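Long-range contacts in Dye type peroxidase A (Streptomyces lividans 1326, PDB 6GZW), which probably uses hydrogen peroxide to oxidise dyes and related substrates at a bound haem, as other dye-type peroxidases do: residues 80-86 with 127-133; 119-124 with 156-160; 159-163 with 303-307. All blocks are in the same frame, centred on the assembly; numbering follows the deposited sequence.

Contact 1 (80-86 with 127-133); sequences SSLTVTF and WVQIGAD
This is a buried antiparallel strand pairing in the N-terminal ferredoxin-like domain, between neighbouring strands 83-89 and 126-132 of its sheet. The short axes lie 4.7 Å apart at 167°. T83 with G131 and T85 with Q129 are hydrogen-bonded pairs: T83 N to G131 O 2.8 Å, G131 N to T83 O 3.1 Å, T85 N to Q129 O 3.0 Å, Q129 N to T85 O 2.9 Å. V84-I130 and F86-V128 are the non-hydrogen-bonded pairs between and beyond, and their side chains turn together towards helices 43-61 and 135-149. Beta-branched V84 and V128 (both chi1 t) suit the extended backbone and touch, CG1 to CG1, at 3.6 Å; F86 CD1 reaches V128 CG2 at 3.9 Å. T83 and T85 occupy the other face, where their hydroxyls bond Q27 and P20 respectively and share a water. Before the strand, S80 and S81 are left-handed helical (phi 53° and 57°), a kink that presents S80 O to D133 N at 2.9 Å.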
loop_
_atom_site.group_PDB
_atom_site.type_symbol
_atom_site.label_atom_id
_atom_site.label_comp_id
_atom_site.label_asym_id
_atom_site.label_seq_id
_atom_site.Cartn_x
_atom_site.Cartn_y
_atom_site.Cartn_z
ATOM N N SER A 80 15.058 -3.361 5.999
ATOM C CA SER A 80 14.297 -3.111 4.760
ATOM C C SER A 80 14.334 -1.626 4.333
ATOM O O SER A 80 13.316 -1.030 3.900
ATOM C CB SER A 80 12.839 -3.569 4.886
ATOM O OG SER A 80 12.752 -4.910 5.306
ATOM N N SER A 81 15.508 -1.002 4.502
ATOM C CA SER A 81 15.742 0.410 4.167
ATOM C C SER A 81 14.809 1.387 4.861
ATOM O O SER A 81 14.528 2.460 4.341
ATOM C CB SER A 81 15.730 0.631 2.631
ATOM O OG SER A 81 16.766 -0.123 2.050
ATOM N N LEU A 82 14.373 1.043 6.081
ATOM C CA LEU A 82 13.474 1.920 6.828
ATOM C C LEU A 82 14.157 3.257 7.075
ATOM O O LEU A 82 15.321 3.266 7.494
ATOM C CB LEU A 82 13.070 1.322 8.186
ATOM C CG LEU A 82 12.211 2.259 9.057
ATOM C CD1 LEU A 82 10.799 2.506 8.518
ATOM C CD2 LEU A 82 12.121 1.716 10.473
ATOM N N THR A 83 13.430 4.356 6.845
ATOM C CA THR A 83 13.825 5.675 7.307
ATOM C C THR A 83 12.668 6.367 7.976
ATOM O O THR A 83 11.502 6.158 7.632
ATOM C CB THR A 83 14.395 6.615 6.211
ATOM O OG1 THR A 83 13.379 6.914 5.228
ATOM C CG2 THR A 83 15.566 5.973 5.517
ATOM N N VAL A 84 13.004 7.182 8.963
ATOM C CA VAL A 84 12.077 8.048 9.678
ATOM C C VAL A 84 12.688 9.450 9.710
ATOM O O VAL A 84 13.847 9.603 10.095
ATOM C CB VAL A 84 11.827 7.562 11.128
ATOM C CG1 VAL A 84 10.666 8.340 11.738
ATOM C CG2 VAL A 84 11.532 6.078 11.135
ATOM N N THR A 85 11.899 10.438 9.316
ATOM C CA THR A 85 12.314 11.835 9.207
ATOM C C THR A 85 11.307 12.741 9.888
ATOM O O THR A 85 10.094 12.523 9.765
ATOM C CB THR A 85 12.302 12.242 7.719
ATOM O OG1 THR A 85 12.914 11.214 6.944
ATOM C CG2 THR A 85 12.980 13.553 7.524
ATOM N N PHE A 86 11.792 13.776 10.574
ATOM C CA PHE A 86 10.966 14.634 11.407
ATOM C C PHE A 86 11.029 16.101 10.996
ATOM O O PHE A 86 12.143 16.628 10.771
ATOM C CB PHE A 86 11.440 14.534 12.867
ATOM C CG PHE A 86 11.469 13.116 13.421
ATOM C CD1 PHE A 86 10.289 12.498 13.869
ATOM C CD2 PHE A 86 12.651 12.374 13.445
ATOM C CE1 PHE A 86 10.301 11.218 14.351
ATOM C CE2 PHE A 86 12.666 11.063 13.927
ATOM C CZ PHE A 86 11.478 10.485 14.381
ATOM N N TRP A 127 5.579 16.945 11.611
ATOM C CA TRP A 127 5.450 16.010 10.480
ATOM C C TRP A 127 6.436 14.880 10.637
ATOM O O TRP A 127 7.566 15.092 11.049
ATOM C CB TRP A 127 5.731 16.786 9.204
ATOM C CG TRP A 127 5.714 16.026 7.908
ATOM C CD1 TRP A 127 4.612 15.569 7.206
ATOM C CD2 TRP A 127 6.862 15.668 7.134
ATOM N NE1 TRP A 127 5.027 14.979 6.044
ATOM C CE2 TRP A 127 6.395 15.024 5.967
ATOM C CE3 TRP A 127 8.247 15.862 7.297
ATOM C CZ2 TRP A 127 7.271 14.553 4.965
ATOM C CZ3 TRP A 127 9.126 15.373 6.308
ATOM C CH2 TRP A 127 8.634 14.750 5.148
ATOM N N VAL A 128 6.000 13.648 10.329
ATOM C CA VAL A 128 6.909 12.520 10.254
ATOM C C VAL A 128 6.726 11.815 8.926
ATOM O O VAL A 128 5.576 11.579 8.501
ATOM C CB VAL A 128 6.659 11.497 11.396
ATOM C CG1 VAL A 128 7.756 10.440 11.381
ATOM C CG2 VAL A 128 6.590 12.211 12.731
ATOM N N GLN A 129 7.854 11.485 8.284
ATOM C CA GLN A 129 7.865 10.683 7.063
ATOM C C GLN A 129 8.471 9.329 7.362
ATOM O O GLN A 129 9.613 9.218 7.822
ATOM C CB GLN A 129 8.683 11.385 5.975
ATOM C CG GLN A 129 8.878 10.583 4.682
ATOM C CD GLN A 129 9.818 11.288 3.737
ATOM O OE1 GLN A 129 11.024 11.419 4.020
ATOM N NE2 GLN A 129 9.290 11.761 2.627
ATOM N N ILE A 130 7.706 8.276 7.074
ATOM C CA ILE A 130 8.177 6.921 7.244
ATOM C C ILE A 130 8.194 6.242 5.880
ATOM O O ILE A 130 7.212 6.328 5.144
ATOM C CB ILE A 130 7.254 6.160 8.200
ATOM C CG1 ILE A 130 7.405 6.802 9.579
ATOM C CG2 ILE A 130 7.603 4.664 8.234
ATOM C CD1 ILE A 130 6.324 6.454 10.518
ATOM N N GLY A 131 9.296 5.579 5.557
ATOM C CA GLY A 131 9.410 4.763 4.364
ATOM C C GLY A 131 10.255 3.526 4.536
ATOM O O GLY A 131 11.166 3.500 5.367
ATOM N N ALA A 132 9.902 2.475 3.800
ATOM C CA ALA A 132 10.641 1.234 3.778
ATOM C C ALA A 132 10.236 0.424 2.577
ATOM O O ALA A 132 9.215 0.715 1.935
ATOM C CB ALA A 132 10.391 0.427 5.070
ATOM N N ASP A 133 10.997 -0.611 2.293
ATOM C CA ASP A 133 10.660 -1.511 1.185
ATOM C C ASP A 133 9.793 -2.705 1.575
ATOM O O ASP A 133 9.434 -3.491 0.696
ATOM C CB ASP A 133 11.958 -1.969 0.527
ATOM C CG ASP A 133 12.609 -0.873 -0.302
ATOM O OD1 ASP A 133 11.886 -0.131 -1.029
ATOM O OD2 ASP A 133 13.847 -0.769 -0.261
HETATM O O HOH W 1 15.763 -2.309 0.732
HETATM O O HOH W 2 11.844 8.929 6.113
#

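Contact 2 (119-124 with 156-160); sequences KNRSNG and RWQMN
The R156 side chain, extended through chi3 (all t), delivers its guanidinium to two backbone carbonyls of the loop: NE donates to S122 O at 2.9 Å and NH2 to K119 O at 3.0 Å. Arginine suits this place because its several donors diverge, and NH1 makes a salt bridge with D36. K119 O also accepts the backbone N of S122 (3.3 Å), closing a tight turn. Next along the strand, W157 (chi1 p) places its indole NE1 2.9 Å from N123 O, a hydrogen bond lying near the ring plane. A water joins R121 NH2 (2.9 Å) to Q158 N (3.0 Å). Packing fills the space between these bonds. The R121 backbone lies over one face of the indole, R121 C being 3.3 Å from W157 CD1, while the flexible thioether of M159 carries CE to 3.5 Å from R121 O and over one face of the R121 guanidinium. At G124 (phi 124°, psi 155°) a side chain would jam against the preceding carbonyl and crowd R156 CD, which lies 3.5 Å from G124 CA, so glycine is required. R156 is near-helical (phi -84°, psi -48°) whereas W157 is extended, and both face A34 of strand 29-37: a classic beta bulge, which directs both side chains at the loop leading into strand 126-132.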
loop_
_atom_site.group_PDB
_atom_site.type_symbol
_atom_site.label_atom_id
_atom_site.label_comp_id
_atom_site.label_asym_id
_atom_site.label_seq_id
_atom_site.Cartn_x
_atom_site.Cartn_y
_atom_site.Cartn_z
ATOM N N LYS A 119 -8.056 21.948 4.341
ATOM C CA LYS A 119 -7.383 22.531 5.514
ATOM C C LYS A 119 -7.100 21.490 6.619
ATOM O O LYS A 119 -6.040 21.525 7.258
ATOM C CB LYS A 119 -8.168 23.715 6.091
ATOM C CG LYS A 119 -8.187 24.926 5.176
ATOM C CD LYS A 119 -8.917 26.077 5.841
ATOM C CE LYS A 119 -9.129 27.240 4.895
ATOM N NZ LYS A 119 -9.899 28.314 5.575
ATOM N N ASN A 120 -8.009 20.541 6.784
ATOM C CA ASN A 120 -7.881 19.524 7.823
ATOM C C ASN A 120 -6.843 18.448 7.578
ATOM O O ASN A 120 -6.427 17.787 8.523
ATOM C CB ASN A 120 -9.243 18.858 8.085
ATOM C CG ASN A 120 -10.246 19.836 8.646
ATOM O OD1 ASN A 120 -9.902 20.651 9.499
ATOM N ND2 ASN A 120 -11.469 19.800 8.131
ATOM N N ARG A 121 -6.444 18.271 6.317
ATOM C CA ARG A 121 -5.409 17.330 5.926
ATOM C C ARG A 121 -4.174 18.073 5.433
ATOM O O ARG A 121 -3.344 17.511 4.715
ATOM C CB ARG A 121 -5.969 16.381 4.842
ATOM C CG ARG A 121 -7.247 15.633 5.253
ATOM C CD ARG A 121 -7.570 14.536 4.238
ATOM N NE ARG A 121 -6.796 13.369 4.624
ATOM C CZ ARG A 121 -6.389 12.369 3.841
ATOM N NH1 ARG A 121 -6.676 12.306 2.539
ATOM N NH2 ARG A 121 -5.705 11.386 4.410
ATOM N N SER A 122 -4.042 19.331 5.859
ATOM C CA SER A 122 -2.904 20.182 5.510
ATOM C C SER A 122 -2.211 20.672 6.783
ATOM O O SER A 122 -2.828 20.708 7.848
ATOM C CB SER A 122 -3.376 21.375 4.680
ATOM O OG SER A 122 -3.892 20.928 3.417
ATOM N N ASN A 123 -0.936 21.035 6.641
ATOM C CA ASN A 123 -0.163 21.705 7.717
ATOM C C ASN A 123 -0.043 20.812 8.941
ATOM O O ASN A 123 0.024 19.599 8.795
ATOM C CB ASN A 123 -0.776 23.089 7.995
ATOM C CG ASN A 123 -1.004 23.859 6.718
ATOM O OD1 ASN A 123 -2.148 24.224 6.357
ATOM N ND2 ASN A 123 0.070 24.055 5.985
ATOM N N GLY A 124 0.017 21.398 10.141
ATOM C CA GLY A 124 0.247 20.625 11.364
ATOM C C GLY A 124 1.439 21.135 12.118
ATOM O O GLY A 124 2.345 21.722 11.538
ATOM N N ARG A 156 -3.168 14.555 13.291
ATOM C CA ARG A 156 -3.936 15.531 12.531
ATOM C C ARG A 156 -4.368 14.942 11.181
ATOM O O ARG A 156 -5.516 15.053 10.781
ATOM C CB ARG A 156 -3.089 16.800 12.316
ATOM C CG ARG A 156 -3.813 17.898 11.565
ATOM C CD ARG A 156 -2.911 19.094 11.280
ATOM N NE ARG A 156 -3.670 20.057 10.494
ATOM C CZ ARG A 156 -4.580 20.894 10.971
ATOM N NH1 ARG A 156 -4.795 20.984 12.283
ATOM N NH2 ARG A 156 -5.261 21.659 10.133
ATOM N N TRP A 157 -3.419 14.344 10.485
ATOM C CA TRP A 157 -3.684 13.692 9.193
ATOM C C TRP A 157 -2.639 12.632 8.905
ATOM O O TRP A 157 -1.553 12.634 9.473
ATOM C CB TRP A 157 -3.811 14.679 8.019
ATOM C CG TRP A 157 -2.655 15.575 7.726
ATOM C CD1 TRP A 157 -2.537 16.867 8.077
ATOM C CD2 TRP A 157 -1.472 15.258 6.962
ATOM N NE1 TRP A 157 -1.353 17.394 7.600
ATOM C CE2 TRP A 157 -0.683 16.424 6.904
ATOM C CE3 TRP A 157 -1.006 14.111 6.325
ATOM C CZ2 TRP A 157 0.547 16.461 6.256
ATOM C CZ3 TRP A 157 0.210 14.143 5.682
ATOM C CH2 TRP A 157 0.982 15.320 5.657
ATOM N N GLN A 158 -2.999 11.684 8.059
ATOM C CA GLN A 158 -2.072 10.603 7.725
ATOM C C GLN A 158 -2.411 10.065 6.358
ATOM O O GLN A 158 -3.622 9.871 6.034
ATOM C CB GLN A 158 -2.107 9.503 8.790
ATOM C CG GLN A 158 -0.976 8.466 8.668
ATOM C CD GLN A 158 -1.362 7.278 7.824
ATOM O OE1 GLN A 158 -2.327 6.613 8.131
ATOM N NE2 GLN A 158 -0.574 6.971 6.804
ATOM N N MET A 159 -1.367 9.920 5.535
ATOM C CA MET A 159 -1.491 9.460 4.128
ATOM C C MET A 159 -0.571 8.267 3.874
ATOM O O MET A 159 0.590 8.259 4.295
ATOM C CB MET A 159 -1.170 10.616 3.155
ATOM C CG MET A 159 -2.114 11.786 3.322
ATOM S SD MET A 159 -1.678 13.193 2.295
ATOM C CE MET A 159 -2.684 14.416 3.123
ATOM N N ASN A 160 -1.051 7.289 3.102
ATOM C CA ASN A 160 -0.253 6.167 2.661
ATOM C C ASN A 160 0.207 6.358 1.232
ATOM O O ASN A 160 -0.541 6.858 0.406
ATOM C CB ASN A 160 -1.075 4.885 2.622
ATOM C CG ASN A 160 -1.617 4.480 3.976
ATOM O OD1 ASN A 160 -1.013 4.772 5.037
ATOM N ND2 ASN A 160 -2.772 3.763 3.946
HETATM O O HOH W 3 -5.903 11.981 7.215
#

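Contact 3 (159-163 with 303-307); sequences MNGFN and PFSYH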
loop_
_atom_site.group_PDB
_atom_site.type_symbol
_atom_site.label_atom_id
_atom_site.label_comp_id
_atom_site.label_asym_id
_atom_site.label_seq_id
_atom_site.Cartn_x
_atom_site.Cartn_y
_atom_site.Cartn_z
ATOM N N MET A 159 -1.367 9.920 5.535
ATOM C CA MET A 159 -1.491 9.460 4.128
ATOM C C MET A 159 -0.571 8.267 3.874
ATOM O O MET A 159 0.590 8.259 4.295
ATOM C CB MET A 159 -1.170 10.616 3.155
ATOM C CG MET A 159 -2.114 11.786 3.322
ATOM S SD MET A 159 -1.678 13.193 2.295
ATOM C CE MET A 159 -2.684 14.416 3.123
ATOM N N ASN A 160 -1.051 7.289 3.102
ATOM C CA ASN A 160 -0.253 6.167 2.661
ATOM C C ASN A 160 0.207 6.358 1.232
ATOM O O ASN A 160 -0.541 6.858 0.406
ATOM C CB ASN A 160 -1.075 4.885 2.622
ATOM C CG ASN A 160 -1.617 4.480 3.976
ATOM O OD1 ASN A 160 -1.013 4.772 5.037
ATOM N ND2 ASN A 160 -2.772 3.763 3.946
ATOM N N GLY A 161 1.411 5.872 0.944
ATOM C CA GLY A 161 1.948 5.896 -0.404
ATOM C C GLY A 161 2.712 4.634 -0.761
ATOM O O GLY A 161 2.968 3.771 0.081
ATOM N N PHE A 162 3.034 4.529 -2.042
ATOM C CA PHE A 162 3.767 3.420 -2.570
ATOM C C PHE A 162 4.596 3.833 -3.787
ATOM O O PHE A 162 4.330 4.856 -4.458
ATOM C CB PHE A 162 2.852 2.255 -2.928
ATOM C CG PHE A 162 1.744 2.620 -3.876
ATOM C CD1 PHE A 162 1.961 2.633 -5.237
ATOM C CD2 PHE A 162 0.475 2.994 -3.393
ATOM C CE1 PHE A 162 0.957 2.973 -6.112
ATOM C CE2 PHE A 162 -0.549 3.337 -4.281
ATOM C CZ PHE A 162 -0.291 3.346 -5.647
ATOM N N ASN A 163 5.583 2.986 -4.067
ATOM C CA ASN A 163 6.412 3.105 -5.266
ATOM C C ASN A 163 6.739 1.695 -5.758
ATOM O O ASN A 163 6.352 0.666 -5.147
ATOM C CB ASN A 163 7.723 3.858 -4.960
ATOM C CG ASN A 163 7.553 5.353 -4.797
ATOM O OD1 ASN A 163 7.022 6.030 -5.683
ATOM N ND2 ASN A 163 8.015 5.887 -3.657
ATOM N N PRO A 303 9.030 11.457 -4.077
ATOM C CA PRO A 303 7.599 11.244 -3.845
ATOM C C PRO A 303 7.224 9.819 -3.497
ATOM O O PRO A 303 8.057 8.912 -3.584
ATOM C CB PRO A 303 7.001 11.586 -5.232
ATOM C CG PRO A 303 8.032 11.044 -6.175
ATOM C CD PRO A 303 9.336 11.446 -5.532
ATOM N N PHE A 304 5.961 9.659 -3.175
ATOM C CA PHE A 304 5.282 8.385 -3.233
ATOM C C PHE A 304 4.017 8.555 -4.063
ATOM O O PHE A 304 3.405 9.631 -4.057
ATOM C CB PHE A 304 4.881 7.919 -1.832
ATOM C CG PHE A 304 6.037 7.721 -0.890
ATOM C CD1 PHE A 304 6.507 8.777 -0.138
ATOM C CD2 PHE A 304 6.631 6.478 -0.735
ATOM C CE1 PHE A 304 7.561 8.610 0.732
ATOM C CE2 PHE A 304 7.675 6.294 0.167
ATOM C CZ PHE A 304 8.148 7.378 0.878
ATOM N N SER A 305 3.589 7.489 -4.730
ATOM C CA SER A 305 2.285 7.503 -5.397
ATOM C C SER A 305 1.212 7.073 -4.366
ATOM O O SER A 305 1.549 6.520 -3.315
ATOM C CB SER A 305 2.285 6.587 -6.630
ATOM O OG SER A 305 3.162 7.104 -7.629
ATOM N N TYR A 306 -0.047 7.450 -4.604
ATOM C CA TYR A 306 -1.154 7.039 -3.730
ATOM C C TYR A 306 -2.369 6.628 -4.504
ATOM O O TYR A 306 -2.605 7.056 -5.656
ATOM C CB TYR A 306 -1.494 8.111 -2.682
ATOM C CG TYR A 306 -2.253 9.347 -3.191
ATOM C CD1 TYR A 306 -3.645 9.397 -3.204
ATOM C CD2 TYR A 306 -1.574 10.470 -3.636
ATOM C CE1 TYR A 306 -4.342 10.519 -3.655
ATOM C CE2 TYR A 306 -2.272 11.608 -4.085
ATOM C CZ TYR A 306 -3.636 11.644 -4.064
ATOM O OH TYR A 306 -4.313 12.772 -4.496
ATOM N N HIS A 307 -3.117 5.754 -3.874
ATOM C CA HIS A 307 -4.441 5.360 -4.301
ATOM C C HIS A 307 -5.243 4.936 -3.084
ATOM O O HIS A 307 -4.889 3.957 -2.444
ATOM C CB HIS A 307 -4.379 4.224 -5.266
ATOM C CG HIS A 307 -5.730 3.669 -5.561
ATOM N ND1 HIS A 307 -6.687 4.389 -6.243
ATOM C CD2 HIS A 307 -6.315 2.504 -5.190
ATOM C CE1 HIS A 307 -7.795 3.673 -6.306
ATOM N NE2 HIS A 307 -7.595 2.530 -5.676
HETATM O O HOH W 4 -1.962 5.022 -1.195
HETATM O O HOH W 5 5.391 5.531 -7.841
#
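P303, at the break in strand 300-310 just before its 304-307 part, offers its carbonyl to the N163 amide, ND2 to O 3.0 Å; this amide, short and with two protons, also reaches Q27. F304 then sets its CB only 3.8 Å from the CA of G161, and a CB on G161 would lie 2.5 Å from F304 CB, so the crossing demands glycine. S305 makes the single antiparallel bridge with F162, S305 N to F162 O 2.7 Å and F162 N to S305 O 2.8 Å. Strands 153-162 and 300-310 are outermost in this chain's sheet and meet here, their segments at 116°, consistent with the sheet curling into the dimeric alpha-beta barrel of Dyp-type peroxidases. The F162 ring (chi1 p) folds back so that S305 O lies over one face. At Y306, CB packs 3.5 Å from N160 O, while the ring turns away to a cation-pi contact with R225. H307 N, 3.5 Å from F162 CE2, reaches N160 O through a water, and its imidazole NE2 bonds Q158 of the second subunit.

Overall arrangement
All three contacts reach one antiparallel sheet, whose strand order, 4-1-3-2 within each domain, marks a pair of ferredoxin-like domains; 119-124 is a loop packed against it. Contacts 1 and 2 interleave along the chain inside the N-terminal domain, their centres about 17 Å apart, and meet where W127 CD1 lies 4.0 Å from W157 CH2. Contact 3 follows contact 1 in series, about 13 Å between centres, and shares M159 and N160 with contact 2, about 14 Å away. Strand 153-162 therefore anchors a loop near its start and meets the C-terminal domain at its end. That domain supplies the haem pocket, and the Y306 side chain lies about 8 Å from the bound haem. Contacts 2 and 3 also touch the second subunit.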